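PDB 4E4U: mandalate racemase/muconate lactonizing enzyme from Unidentified, which probably acts as an isomerase or lyase of the mandelate racemase/muconate lactonizing enzyme family in the enolase superfamily, probably on a carboxylate substrate. Local coordinates for residues A[269-274]-A[300-305]; A[294-299]-A[327-332]. All blocks are in the same frame, centred on the assembly; numbering follows the deposited sequence.

How the contacts relate
Both contacts lie in the C-terminal barrel domain, on the same side of the chain's centre, with their centres about 10 Å apart, and both draw on helix 289-301. Their segments alternate along the chain (269-274, 294-299, 300-305, 327-332), so contact 1 ties the end of this helix back to helix 263-272 and contact 2 ties it forward to the loop before strand 333-335. They meet directly: A304 N lies 2.8 Å from A299 O, and A304 O lies 3.1 Å from N329 ND2, both probable hydrogen bonds. Three successive elements of the barrel wall are thereby linked, beside a neighbouring subunit that touches both contacts.

Contact 1 (A[269-274]-A[300-305]); sequences KLLQAG and EVHYAQ
L271 lays its CB over one face of the H302 ring, a CH-pi contact of 3.7 Å from CB to the ring centroid and only 11° off the ring normal. The branches of the leucine continue past the ring: CD1 comes to 3.8 Å from H302 CD2, whereas CD2 turns to the methyl of A304, at 4.1 Å from its CB. In H302, CG stands anti to the carbonyl carbon, which sends the imidazole across toward helix 263-272, and the second torsion (chi2 -92°) turns its face to L271. Q272 comes to the same ring from its edge. Its chain bends at the second torsion, bringing OE1 near the ring plane and 3.6 Å from H302 CE1, with the amide plane turned 78° from the imidazole. No direct hydrogen bond crosses; instead a water sits at the ring edge, 2.9 Å from H302 NE2, and gives a weak bond to Q272 OE1.

These residues cluster where helices 263-272 and 289-301 finish, next to each other in the wall of the TIM-barrel-like domain. Each helix closes with a Schellman motif, at G274 and at Y303, both with positive phi, and beyond Y303 the chain enters strand 305-306.

Farther in, L271 also packs on L298 and on L279 of strand 278-279, while A304 rests on A299. On the outer side a neighbouring subunit approaches: its H268 meets the H302 ring edge-to-face, and its Q272 NE2 makes a weak hydrogen bond to Q272 OE1.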
loop_
_atom_site.group_PDB
_atom_site.type_symbol
_atom_site.label_atom_id
_atom_site.label_comp_id
_atom_site.label_asym_id
_atom_site.label_seq_id
_atom_site.Cartn_x
_atom_site.Cartn_y
_atom_site.Cartn_z
ATOM N N LYS A 269 10.975 -12.496 -5.519
ATOM C CA LYS A 269 10.823 -11.731 -4.285
ATOM C C LYS A 269 11.651 -10.449 -4.337
ATOM O O LYS A 269 11.196 -9.377 -3.930
ATOM C CB LYS A 269 11.252 -12.565 -3.079
ATOM C CG LYS A 269 10.378 -13.753 -2.791
ATOM C CD LYS A 269 10.885 -14.495 -1.563
ATOM C CE LYS A 269 10.167 -15.818 -1.386
ATOM N NZ LYS A 269 10.782 -16.664 -0.332
ATOM N N LEU A 270 12.876 -10.568 -4.838
ATOM C CA LEU A 270 13.757 -9.412 -4.967
ATOM C C LEU A 270 13.164 -8.332 -5.874
ATOM O O LEU A 270 13.119 -7.156 -5.512
ATOM C CB LEU A 270 15.111 -9.861 -5.510
ATOM C CG LEU A 270 16.138 -8.766 -5.792
ATOM C CD1 LEU A 270 16.706 -8.225 -4.488
ATOM C CD2 LEU A 270 17.249 -9.331 -6.668
ATOM N N LEU A 271 12.703 -8.739 -7.052
ATOM C CA LEU A 271 12.142 -7.791 -8.012
ATOM C C LEU A 271 10.831 -7.177 -7.524
ATOM O O LEU A 271 10.592 -5.992 -7.728
ATOM C CB LEU A 271 11.933 -8.480 -9.361
ATOM C CG LEU A 271 13.223 -8.829 -10.100
ATOM C CD1 LEU A 271 12.935 -9.865 -11.173
ATOM C CD2 LEU A 271 13.846 -7.568 -10.703
ATOM N N GLN A 272 9.997 -7.975 -6.864
ATOM C CA GLN A 272 8.730 -7.476 -6.322
ATOM C C GLN A 272 8.968 -6.355 -5.324
ATOM O O GLN A 272 8.170 -5.424 -5.236
ATOM C CB GLN A 272 7.965 -8.601 -5.623
ATOM C CG GLN A 272 7.383 -9.636 -6.549
ATOM C CD GLN A 272 6.250 -9.101 -7.383
ATOM O OE1 GLN A 272 6.459 -8.636 -8.505
ATOM N NE2 GLN A 272 5.035 -9.167 -6.847
ATOM N N ALA A 273 10.065 -6.450 -4.575
ATOM C CA ALA A 273 10.407 -5.448 -3.569
ATOM C C ALA A 273 11.046 -4.195 -4.169
ATOM O O ALA A 273 11.219 -3.203 -3.463
ATOM C CB ALA A 273 11.334 -6.058 -2.512
ATOM N N GLY A 274 11.450 -4.253 -5.438
ATOM C CA GLY A 274 12.232 -3.181 -6.039
ATOM C C GLY A 274 13.670 -3.207 -5.535
ATOM O O GLY A 274 14.327 -2.175 -5.419
ATOM N N GLU A 300 13.023 -9.186 -17.487
ATOM C CA GLU A 300 12.449 -8.481 -18.639
ATOM C C GLU A 300 11.170 -7.731 -18.275
ATOM O O GLU A 300 10.973 -6.584 -18.678
ATOM C CB GLU A 300 12.123 -9.438 -19.779
ATOM C CG GLU A 300 13.310 -9.985 -20.532
ATOM C CD GLU A 300 12.864 -10.626 -21.826
ATOM O OE1 GLU A 300 12.742 -11.865 -21.868
ATOM O OE2 GLU A 300 12.609 -9.882 -22.798
ATOM N N VAL A 301 10.285 -8.375 -17.522
ATOM C CA VAL A 301 8.988 -7.756 -17.273
ATOM C C VAL A 301 9.081 -6.612 -16.275
ATOM O O VAL A 301 8.180 -5.790 -16.203
ATOM C CB VAL A 301 7.866 -8.769 -16.886
ATOM C CG1 VAL A 301 7.630 -9.741 -18.030
ATOM C CG2 VAL A 301 8.183 -9.490 -15.583
ATOM N N HIS A 302 10.181 -6.558 -15.521
ATOM C CA HIS A 302 10.469 -5.438 -14.620
ATOM C C HIS A 302 11.384 -4.389 -15.255
ATOM O O HIS A 302 11.777 -3.420 -14.600
ATOM C CB HIS A 302 11.103 -5.933 -13.319
ATOM C CG HIS A 302 10.161 -6.692 -12.448
ATOM N ND1 HIS A 302 9.409 -6.094 -11.463
ATOM C CD2 HIS A 302 9.834 -8.012 -12.429
ATOM C CE1 HIS A 302 8.674 -7.013 -10.858
ATOM N NE2 HIS A 302 8.908 -8.177 -11.423
ATOM N N TYR A 303 11.717 -4.583 -16.530
ATOM C CA TYR A 303 12.699 -3.744 -17.235
ATOM C C TYR A 303 14.053 -3.716 -16.497
ATOM O O TYR A 303 14.765 -2.700 -16.495
ATOM C CB TYR A 303 12.195 -2.314 -17.483
ATOM C CG TYR A 303 11.119 -2.124 -18.535
ATOM C CD1 TYR A 303 10.496 -3.191 -19.172
ATOM C CD2 TYR A 303 10.767 -0.845 -18.922
ATOM C CE1 TYR A 303 9.508 -2.971 -20.137
ATOM C CE2 TYR A 303 9.788 -0.613 -19.868
ATOM C CZ TYR A 303 9.169 -1.676 -20.481
ATOM O OH TYR A 303 8.199 -1.428 -21.429
ATOM N N ALA A 304 14.391 -4.843 -15.875
ATOM C CA ALA A 304 15.698 -5.040 -15.265
ATOM C C ALA A 304 16.621 -5.730 -16.263
ATOM O O ALA A 304 16.166 -6.286 -17.269
ATOM C CB ALA A 304 15.574 -5.857 -13.969
ATOM N N GLN A 305 17.915 -5.713 -15.977
ATOM C CA GLN A 305 18.901 -6.331 -16.848
ATOM C C GLN A 305 19.618 -7.461 -16.132
ATOM O O GLN A 305 19.588 -7.557 -14.902
ATOM C CB GLN A 305 19.934 -5.298 -17.290
ATOM C CG GLN A 305 19.362 -4.158 -18.095
ATOM C CD GLN A 305 20.403 -3.103 -18.376
ATOM O OE1 GLN A 305 20.824 -2.362 -17.471
ATOM N NE2 GLN A 305 20.865 -3.046 -19.628
HETATM O O HOH W 1 7.863 -10.794 -10.864
#

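Contact 2 (A[294-299]-A[327-332]); sequences KIATLA and TPNFLI
N329 reaches across to helix 289-301 and gives a hydrogen bond from ND2 to A296 O, 3.3 Å long with an N-H...O angle of 155°. The bond is somewhat skewed: the C=O...N angle is 141°, and the oxygen is tilted out of the plane of the asparagine amide. The first torsion of N329 puts CG between the backbone N and the carbonyl carbon (chi1 55°), turning the amide toward the helix. The same nitrogen touches A299 one turn farther on, 3.4 Å from its CB, so this is the close-packed part of the contact. The stronger partner of ND2 is A304 O, which lies beyond the end of the helix; two carbonyls therefore share this buried amide nitrogen and restrict its rotation.

The packing is looser toward T327. There the A296 methyl meets T327 CG2 at 4.4 Å, and A296 CB stays 4.5 Å from N329 OD1. This looser side is not a solvent side, since all four touching residues are buried. I306 of strand 305-306 lies against both A296 and T327, and T327 OG1 turns back to L323 O of helix 314-325.

The loop takes its shape from a type I beta turn spanning T327 to F330, which places N329 at its third position. Backbone hydrogen bonds of N329 and L331 with I306 tie the loop to the neighbouring strand. Helix 289-301, strand 305-306, helix 314-325 and strand 333-335 thus follow one another here in the alternating helix-strand order of the TIM-barrel-like C-terminal domain of the enolase superfamily, with N329 bridging one helix to the loop after the next.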
loop_
_atom_site.group_PDB
_atom_site.type_symbol
_atom_site.label_atom_id
_atom_site.label_comp_id
_atom_site.label_asym_id
_atom_site.label_seq_id
_atom_site.Cartn_x
_atom_site.Cartn_y
_atom_site.Cartn_z
ATOM N N LYS A 294 14.589 -18.379 -17.010
ATOM C CA LYS A 294 13.374 -17.959 -16.320
ATOM C C LYS A 294 13.621 -16.700 -15.482
ATOM O O LYS A 294 12.784 -15.795 -15.434
ATOM C CB LYS A 294 12.825 -19.100 -15.459
ATOM C CG LYS A 294 12.270 -20.237 -16.302
ATOM C CD LYS A 294 11.629 -21.342 -15.467
ATOM C CE LYS A 294 11.092 -22.465 -16.361
ATOM N NZ LYS A 294 10.508 -23.575 -15.553
ATOM N N ILE A 295 14.776 -16.640 -14.827
ATOM C CA ILE A 295 15.143 -15.454 -14.061
ATOM C C ILE A 295 15.304 -14.246 -14.994
ATOM O O ILE A 295 14.830 -13.144 -14.690
ATOM C CB ILE A 295 16.416 -15.717 -13.240
ATOM C CG1 ILE A 295 16.099 -16.730 -12.138
ATOM C CG2 ILE A 295 16.973 -14.404 -12.654
ATOM C CD1 ILE A 295 17.328 -17.414 -11.564
ATOM N N ALA A 296 15.951 -14.449 -16.143
ATOM C CA ALA A 296 16.091 -13.369 -17.118
ATOM C C ALA A 296 14.724 -12.861 -17.589
ATOM O O ALA A 296 14.542 -11.666 -17.824
ATOM C CB ALA A 296 16.926 -13.826 -18.300
ATOM N N THR A 297 13.769 -13.775 -17.721
ATOM C CA THR A 297 12.397 -13.433 -18.083
ATOM C C THR A 297 11.731 -12.538 -17.034
ATOM O O THR A 297 11.074 -11.540 -17.377
ATOM C CB THR A 297 11.574 -14.721 -18.277
ATOM O OG1 THR A 297 12.091 -15.440 -19.404
ATOM C CG2 THR A 297 10.100 -14.410 -18.499
ATOM N N LEU A 298 11.892 -12.891 -15.758
ATOM C CA LEU A 298 11.388 -12.036 -14.683
ATOM C C LEU A 298 11.999 -10.651 -14.806
ATOM O O LEU A 298 11.302 -9.643 -14.681
ATOM C CB LEU A 298 11.717 -12.614 -13.310
ATOM C CG LEU A 298 11.167 -13.999 -12.987
ATOM C CD1 LEU A 298 11.562 -14.403 -11.566
ATOM C CD2 LEU A 298 9.657 -14.010 -13.161
ATOM N N ALA A 299 13.303 -10.599 -15.072
ATOM C CA ALA A 299 13.948 -9.310 -15.221
ATOM C C ALA A 299 13.313 -8.522 -16.369
ATOM O O ALA A 299 13.066 -7.323 -16.237
ATOM C CB ALA A 299 15.433 -9.483 -15.432
ATOM N N THR A 327 19.997 -13.508 -24.690
ATOM C CA THR A 327 19.234 -12.717 -23.723
ATOM C C THR A 327 19.080 -11.272 -24.195
ATOM O O THR A 327 20.071 -10.574 -24.367
ATOM C CB THR A 327 19.927 -12.728 -22.342
ATOM O OG1 THR A 327 19.889 -14.052 -21.793
ATOM C CG2 THR A 327 19.238 -11.777 -21.383
ATOM N N PRO A 328 17.835 -10.811 -24.393
ATOM C CA PRO A 328 17.655 -9.458 -24.930
ATOM C C PRO A 328 17.976 -8.347 -23.925
ATOM O O PRO A 328 18.344 -7.253 -24.334
ATOM C CB PRO A 328 16.174 -9.439 -25.334
ATOM C CG PRO A 328 15.525 -10.457 -24.442
ATOM C CD PRO A 328 16.558 -11.538 -24.253
ATOM N N ASN A 329 17.838 -8.627 -22.633
ATOM C CA ASN A 329 18.098 -7.647 -21.589
ATOM C C ASN A 329 19.436 -7.891 -20.897
ATOM O O ASN A 329 19.569 -7.769 -19.679
ATOM C CB ASN A 329 16.946 -7.613 -20.574
ATOM C CG ASN A 329 16.640 -8.979 -19.962
ATOM O OD1 ASN A 329 16.780 -10.014 -20.615
ATOM N ND2 ASN A 329 16.173 -8.976 -18.712
ATOM N N PHE A 330 20.429 -8.243 -21.699
ATOM C CA PHE A 330 21.782 -8.483 -21.220
ATOM C C PHE A 330 22.543 -7.170 -21.093
ATOM O O PHE A 330 22.574 -6.373 -22.030
ATOM C CB PHE A 330 22.502 -9.406 -22.203
ATOM C CG PHE A 330 23.988 -9.496 -21.985
ATOM C CD1 PHE A 330 24.512 -10.224 -20.921
ATOM C CD2 PHE A 330 24.866 -8.871 -22.856
ATOM C CE1 PHE A 330 25.891 -10.315 -20.728
ATOM C CE2 PHE A 330 26.238 -8.963 -22.670
ATOM C CZ PHE A 330 26.748 -9.681 -21.609
ATOM N N LEU A 331 23.180 -6.957 -19.943
ATOM C CA LEU A 331 24.008 -5.765 -19.718
ATOM C C LEU A 331 25.490 -6.025 -19.959
ATOM O O LEU A 331 26.118 -5.365 -20.787
ATOM C CB LEU A 331 23.813 -5.245 -18.290
ATOM C CG LEU A 331 24.705 -4.094 -17.809
ATOM C CD1 LEU A 331 24.557 -2.865 -18.705
ATOM C CD2 LEU A 331 24.399 -3.732 -16.359
ATOM N N ILE A 332 26.056 -6.985 -19.235
ATOM C CA ILE A 332 27.499 -7.207 -19.266
ATOM C C ILE A 332 27.800 -8.548 -18.604
ATOM O O ILE A 332 27.026 -9.014 -17.764
ATOM C CB ILE A 332 28.228 -6.046 -18.530
ATOM C CG1 ILE A 332 29.710 -5.956 -18.904
ATOM C CG2 ILE A 332 27.997 -6.120 -17.015
ATOM C CD1 ILE A 332 30.331 -4.643 -18.446
#